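Long-range contacts in DNA polymerase (Pyrobaculum calidifontis, PDB 5MDN), which probably catalyses template-directed DNA synthesis, adding nucleotides from deoxyribonucleoside triphosphates to a growing strand and releasing diphosphate, as a family B polymerase: residues V16-V21 against V32-R37; V132-E137 against E148-A153. All coordinates share one frame; numbering follows the deposited sequence.

Contact 1: V16-V21 against V32-R37; sequences VPEVRV and VLVDRR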
loop_
_atom_site.group_PDB
_atom_site.type_symbol
_atom_site.label_atom_id
_atom_site.label_comp_id
_atom_site.label_asym_id
_atom_site.label_seq_id
_atom_site.Cartn_x
_atom_site.Cartn_y
_atom_site.Cartn_z
ATOM N N VAL A 16 -20.162 26.876 10.860
ATOM C CA VAL A 16 -20.037 25.897 11.930
ATOM C C VAL A 16 -19.761 24.535 11.308
ATOM O O VAL A 16 -20.560 24.050 10.501
ATOM C CB VAL A 16 -21.282 25.838 12.835
ATOM C CG1 VAL A 16 -22.549 26.072 12.036
ATOM C CG2 VAL A 16 -21.351 24.501 13.566
ATOM N N PRO A 17 -18.645 23.881 11.634
ATOM C CA PRO A 17 -18.304 22.615 10.978
ATOM C C PRO A 17 -19.123 21.462 11.533
ATOM O O PRO A 17 -19.387 21.378 12.735
ATOM C CB PRO A 17 -16.813 22.445 11.295
ATOM C CG PRO A 17 -16.636 23.154 12.593
ATOM C CD PRO A 17 -17.624 24.295 12.611
ATOM N N GLU A 18 -19.526 20.568 10.635
ATOM C CA GLU A 18 -20.447 19.487 10.955
ATOM C C GLU A 18 -19.856 18.169 10.471
ATOM O O GLU A 18 -19.600 18.007 9.274
ATOM C CB GLU A 18 -21.807 19.758 10.309
ATOM C CG GLU A 18 -22.835 18.692 10.527
ATOM C CD GLU A 18 -24.163 19.030 9.878
ATOM O OE1 GLU A 18 -24.753 20.071 10.239
ATOM O OE2 GLU A 18 -24.616 18.259 9.006
ATOM N N VAL A 19 -19.653 17.227 11.395
ATOM C CA VAL A 19 -19.050 15.934 11.079
ATOM C C VAL A 19 -20.146 14.929 10.750
ATOM O O VAL A 19 -21.131 14.805 11.489
ATOM C CB VAL A 19 -18.183 15.432 12.246
ATOM C CG1 VAL A 19 -17.509 14.119 11.883
ATOM C CG2 VAL A 19 -17.156 16.476 12.634
ATOM N N ARG A 20 -19.973 14.207 9.645
ATOM C CA ARG A 20 -20.886 13.148 9.237
ATOM C C ARG A 20 -20.156 11.811 9.218
ATOM O O ARG A 20 -19.003 11.729 8.783
ATOM C CB ARG A 20 -21.477 13.433 7.853
ATOM C CG ARG A 20 -22.144 14.790 7.728
ATOM C CD ARG A 20 -23.194 14.780 6.628
ATOM N NE ARG A 20 -23.947 16.029 6.578
ATOM C CZ ARG A 20 -23.644 17.052 5.785
ATOM N NH1 ARG A 20 -22.601 16.975 4.970
ATOM N NH2 ARG A 20 -24.383 18.152 5.807
ATOM N N VAL A 21 -20.831 10.766 9.694
ATOM C CA VAL A 21 -20.296 9.406 9.695
ATOM C C VAL A 21 -21.358 8.483 9.113
ATOM O O VAL A 21 -22.473 8.403 9.643
ATOM C CB VAL A 21 -19.887 8.937 11.103
ATOM C CG1 VAL A 21 -19.024 7.691 11.009
ATOM C CG2 VAL A 21 -19.152 10.040 11.853
ATOM N N VAL A 32 -26.718 7.679 8.600
ATOM C CA VAL A 32 -25.663 8.676 8.741
ATOM C C VAL A 32 -25.819 9.356 10.096
ATOM O O VAL A 32 -26.915 9.804 10.455
ATOM C CB VAL A 32 -25.687 9.709 7.593
ATOM C CG1 VAL A 32 -27.091 10.258 7.379
ATOM C CG2 VAL A 32 -24.698 10.833 7.864
ATOM N N LEU A 33 -24.725 9.422 10.852
ATOM C CA LEU A 33 -24.693 10.064 12.157
ATOM C C LEU A 33 -23.982 11.403 12.033
ATOM O O LEU A 33 -22.979 11.521 11.324
ATOM C CB LEU A 33 -23.993 9.182 13.195
ATOM C CG LEU A 33 -24.865 8.200 13.983
ATOM C CD1 LEU A 33 -25.607 7.240 13.069
ATOM C CD2 LEU A 33 -24.020 7.436 14.992
ATOM N N VAL A 34 -24.503 12.411 12.729
ATOM C CA VAL A 34 -24.028 13.778 12.577
ATOM C C VAL A 34 -23.723 14.388 13.940
ATOM O O VAL A 34 -24.363 14.071 14.948
ATOM C CB VAL A 34 -25.060 14.626 11.794
ATOM C CG1 VAL A 34 -26.165 15.146 12.706
ATOM C CG2 VAL A 34 -24.374 15.744 11.063
ATOM N N ASP A 35 -22.706 15.251 13.966
ATOM C CA ASP A 35 -22.323 15.985 15.169
ATOM C C ASP A 35 -21.940 17.402 14.771
ATOM O O ASP A 35 -21.013 17.595 13.978
ATOM C CB ASP A 35 -21.160 15.307 15.899
ATOM C CG ASP A 35 -21.034 15.757 17.346
ATOM O OD1 ASP A 35 -21.517 16.861 17.677
ATOM O OD2 ASP A 35 -20.448 15.005 18.152
ATOM N N ARG A 36 -22.648 18.387 15.321
ATOM C CA ARG A 36 -22.365 19.788 15.052
ATOM C C ARG A 36 -21.570 20.467 16.160
ATOM O O ARG A 36 -21.092 21.589 15.960
ATOM C CB ARG A 36 -23.677 20.548 14.826
ATOM C CG ARG A 36 -24.571 19.912 13.775
ATOM C CD ARG A 36 -25.803 20.759 13.492
ATOM N NE ARG A 36 -26.674 20.127 12.504
ATOM C CZ ARG A 36 -27.538 19.154 12.777
ATOM N NH1 ARG A 36 -27.653 18.690 14.014
ATOM N NH2 ARG A 36 -28.284 18.638 11.810
ATOM N N ARG A 37 -21.429 19.827 17.320
ATOM C CA ARG A 37 -20.852 20.477 18.489
ATOM C C ARG A 37 -19.331 20.392 18.558
ATOM O O ARG A 37 -18.716 21.202 19.263
ATOM C CB ARG A 37 -21.485 19.895 19.758
ATOM C CG ARG A 37 -22.937 20.330 19.897
ATOM C CD ARG A 37 -23.597 19.911 21.198
ATOM N NE ARG A 37 -24.954 20.449 21.265
ATOM C CZ ARG A 37 -26.036 19.810 20.832
ATOM N NH1 ARG A 37 -25.927 18.597 20.307
ATOM N NH2 ARG A 37 -27.228 20.384 20.923
#
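Four backbone hydrogen bonds join strands 17-21 and 32-35, which run antiparallel at 160°. Val-19 and Asp-35 exchange one pair, with Val-19 N 2.9 Å from Asp-35 O, and Val-21 and Leu-33 exchange the other, with Leu-33 N 2.8 Å from Val-21 O. Between these pairs sits the non-hydrogen-bonded pair Arg-20 and Val-34.

The two strands form a beta hairpin in the mixed N-terminal sheet, with strand 5-12 beyond one and strand 144-155 beyond the other. Val-19 and Val-21 share a face with Leu-33 and Asp-35, and helix 115-123 packs there against Val-19. The Val-21 side chain lies about 7 Å from that of Asp-7, a magnesium ligand.

Charged side chains line the face of Arg-20 and Val-34. Glu-18, CG anti to its backbone N (chi1 178°), extends beside Arg-36, and its OE1 forms a salt bridge with Arg-36 NE at 3.0 Å. The hydrogen bond within it is weak, and carboxylate and guanidinium stand 83° apart; Arg-36 NH1 forms a salt bridge with Glu-148 of strand 144-155. Glu-18 OE2 meets Arg-20 NH2 at 3.2 Å, so one carboxylate serves two arginines. Val-34 CG2 packs obliquely against Glu-18 CG and OE2.

Where the strand ends, an Asx turn forms: Arg-37 N donates to Asp-35 OD1 from above the carboxylate plane, while Asp-35 OD2 is hydrogen-bonded to Tyr-119 OH.

Contact 2: V132-E137 against E148-A153; sequences VVEARE and EVVEWA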
loop_
_atom_site.group_PDB
_atom_site.type_symbol
_atom_site.label_atom_id
_atom_site.label_comp_id
_atom_site.label_asym_id
_atom_site.label_seq_id
_atom_site.Cartn_x
_atom_site.Cartn_y
_atom_site.Cartn_z
ATOM N N VAL A 132 -20.976 1.970 19.905
ATOM C CA VAL A 132 -22.189 2.181 20.687
ATOM C C VAL A 132 -22.444 3.679 20.762
ATOM O O VAL A 132 -21.552 4.449 21.138
ATOM C CB VAL A 132 -22.072 1.567 22.093
ATOM C CG1 VAL A 132 -23.387 1.704 22.843
ATOM C CG2 VAL A 132 -21.656 0.107 22.001
ATOM N N VAL A 133 -23.659 4.090 20.409
ATOM C CA VAL A 133 -23.998 5.503 20.277
ATOM C C VAL A 133 -25.384 5.740 20.853
ATOM O O VAL A 133 -26.319 4.981 20.575
ATOM C CB VAL A 133 -23.960 5.979 18.809
ATOM C CG1 VAL A 133 -22.859 7.001 18.608
ATOM C CG2 VAL A 133 -23.794 4.798 17.856
ATOM N N GLU A 134 -25.511 6.791 21.657
ATOM C CA GLU A 134 -26.801 7.390 21.959
ATOM C C GLU A 134 -27.020 8.505 20.947
ATOM O O GLU A 134 -26.256 9.476 20.914
ATOM C CB GLU A 134 -26.835 7.925 23.390
ATOM C CG GLU A 134 -28.220 8.308 23.885
ATOM C CD GLU A 134 -28.178 9.052 25.205
ATOM O OE1 GLU A 134 -27.224 8.831 25.982
ATOM O OE2 GLU A 134 -29.099 9.854 25.469
ATOM N N ALA A 135 -28.053 8.370 20.121
ATOM C CA ALA A 135 -28.237 9.294 19.010
ATOM C C ALA A 135 -29.718 9.491 18.727
ATOM O O ALA A 135 -30.450 8.521 18.511
ATOM C CB ALA A 135 -27.521 8.787 17.753
ATOM N N ARG A 136 -30.141 10.753 18.733
ATOM C CA ARG A 136 -31.520 11.104 18.431
ATOM C C ARG A 136 -31.802 10.987 16.942
ATOM O O ARG A 136 -30.994 11.397 16.108
ATOM C CB ARG A 136 -31.786 12.542 18.879
ATOM C CG ARG A 136 -31.594 12.784 20.361
ATOM C CD ARG A 136 -31.763 14.254 20.722
ATOM N NE ARG A 136 -33.066 14.809 20.362
ATOM C CZ ARG A 136 -33.253 15.631 19.334
ATOM N NH1 ARG A 136 -32.222 15.982 18.579
ATOM N NH2 ARG A 136 -34.461 16.108 19.061
ATOM N N GLU A 137 -32.955 10.427 16.601
ATOM C CA GLU A 137 -33.299 10.280 15.193
ATOM C C GLU A 137 -33.953 11.587 14.737
ATOM O O GLU A 137 -35.011 11.973 15.249
ATOM C CB GLU A 137 -34.178 9.045 14.966
ATOM C CG GLU A 137 -35.590 9.077 15.517
ATOM C CD GLU A 137 -36.333 7.771 15.281
ATOM O OE1 GLU A 137 -35.823 6.700 15.680
ATOM O OE2 GLU A 137 -37.428 7.819 14.684
ATOM N N GLU A 148 -28.729 12.653 15.059
ATOM C CA GLU A 148 -27.885 13.549 15.838
ATOM C C GLU A 148 -27.252 12.751 16.968
ATOM O O GLU A 148 -27.964 12.185 17.803
ATOM C CB GLU A 148 -28.686 14.713 16.419
ATOM C CG GLU A 148 -28.902 15.893 15.493
ATOM C CD GLU A 148 -29.581 17.053 16.201
ATOM O OE1 GLU A 148 -30.253 16.813 17.227
ATOM O OE2 GLU A 148 -29.433 18.204 15.738
ATOM N N VAL A 149 -25.926 12.719 17.006
ATOM C CA VAL A 149 -25.230 11.958 18.036
ATOM C C VAL A 149 -25.287 12.739 19.342
ATOM O O VAL A 149 -25.083 13.960 19.365
ATOM C CB VAL A 149 -23.782 11.642 17.616
ATOM C CG1 VAL A 149 -23.757 11.035 16.224
ATOM C CG2 VAL A 149 -22.895 12.866 17.679
ATOM N N VAL A 150 -25.633 12.052 20.422
ATOM C CA VAL A 150 -25.564 12.650 21.750
ATOM C C VAL A 150 -24.224 12.363 22.409
ATOM O O VAL A 150 -23.541 13.279 22.877
ATOM C CB VAL A 150 -26.741 12.156 22.616
ATOM C CG1 VAL A 150 -26.742 12.864 23.961
ATOM C CG2 VAL A 150 -28.059 12.373 21.890
ATOM N N GLU A 151 -23.825 11.094 22.458
ATOM C CA GLU A 151 -22.554 10.726 23.060
ATOM C C GLU A 151 -22.112 9.382 22.499
ATOM O O GLU A 151 -22.924 8.462 22.365
ATOM C CB GLU A 151 -22.661 10.666 24.588
ATOM C CG GLU A 151 -21.337 10.453 25.292
ATOM C CD GLU A 151 -21.481 10.399 26.796
ATOM O OE1 GLU A 151 -22.549 9.965 27.276
ATOM O OE2 GLU A 151 -20.532 10.802 27.499
ATOM N N TRP A 152 -20.826 9.279 22.174
ATOM C CA TRP A 152 -20.228 8.015 21.771
ATOM C C TRP A 152 -19.786 7.230 23.000
ATOM O O TRP A 152 -19.104 7.766 23.880
ATOM C CB TRP A 152 -19.034 8.249 20.845
ATOM C CG TRP A 152 -19.394 8.803 19.506
ATOM C CD1 TRP A 152 -19.584 10.114 19.185
ATOM C CD2 TRP A 152 -19.584 8.060 18.295
ATOM N NE1 TRP A 152 -19.893 10.234 17.851
ATOM C CE2 TRP A 152 -19.899 8.988 17.282
ATOM C CE3 TRP A 152 -19.521 6.702 17.971
ATOM C CZ2 TRP A 152 -20.152 8.601 15.967
ATOM C CZ3 TRP A 152 -19.776 6.318 16.665
ATOM C CH2 TRP A 152 -20.086 7.265 15.679
ATOM N N ALA A 153 -20.175 5.960 23.055
ATOM C CA ALA A 153 -19.616 5.043 24.038
ATOM C C ALA A 153 -18.384 4.361 23.458
ATOM O O ALA A 153 -17.632 4.974 22.693
ATOM C CB ALA A 153 -20.656 4.009 24.471
#
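Strands 132-137 and 148-153 run antiparallel at 151°, their register slipping by one residue at a classic beta bulge in which Val-150 and Glu-151 both face Glu-134. The bulge interrupts a beta hairpin at the border of the N-terminal mixed sheet, where 131-141 is the outermost strand and 144-155 lies between it and strand 30-35. Glu-134 O takes two N-H groups there: Val-150 N approaches to 2.7 Å in the carbonyl plane, whereas the bond from Glu-151 N is longer and weak. Val-150 has psi -52°, far from extended, which accommodates the extra residue, and its CG2 packs on Arg-136 CG. Beyond the bulge Ala-135 faces Val-149 in a non-hydrogen-bonded pair, and Arg-136 and Glu-148 form the next hydrogen-bonded pair, with Glu-148 N 2.8 Å from Arg-136 O.

On the face shared by Val-133, Ala-135, Val-149 and Trp-152, the main side-chain contact is a CH-pi interaction. Val-133 CG1 sits over one face of the indole, 3.5 Å from the centroid of the six-membered ring and 17° off its normal. Trp-152 NE1 is hydrogen-bonded to Tyr-119 OH of helix 115-123, a tie that would limit rotation of the indole. Just past the bulge, Ala-135 CB rests against Val-149 CA.

The other face is charged. Glu-134 and Glu-151 bring like charges near each other without contact. The arginine chain of Arg-136 bends at chi3, carrying its guanidinium alongside the extended Glu-148, whose OE1 forms a salt bridge with Arg-136 NH1 (2.5 Å), meeting the guanidinium at its edge.

How the contacts relate
Contacts 1 and 2 are two hairpins of one mixed sheet, joined where strands 30-35 and 144-155 run side by side. Contact 1 is largely buried and keeps a regular register; contact 2, at the sheet's border, is a surface contact with few buried residues, and is bulged. Val-34 O and Val-149 N, 2.9 Å apart, probably form a hydrogen bond across the seam. Glu-148 completes a charged chain from one hairpin to the other: its OE2 bridges to Arg-36 NH1 at 2.5 Å. On the opposite face the chemistry is more apolar, aliphatic in contact 1 and aromatic in contact 2; Leu-33 packs on Val-149, and Tyr-119 of helix 115-123 lies over both hairpins.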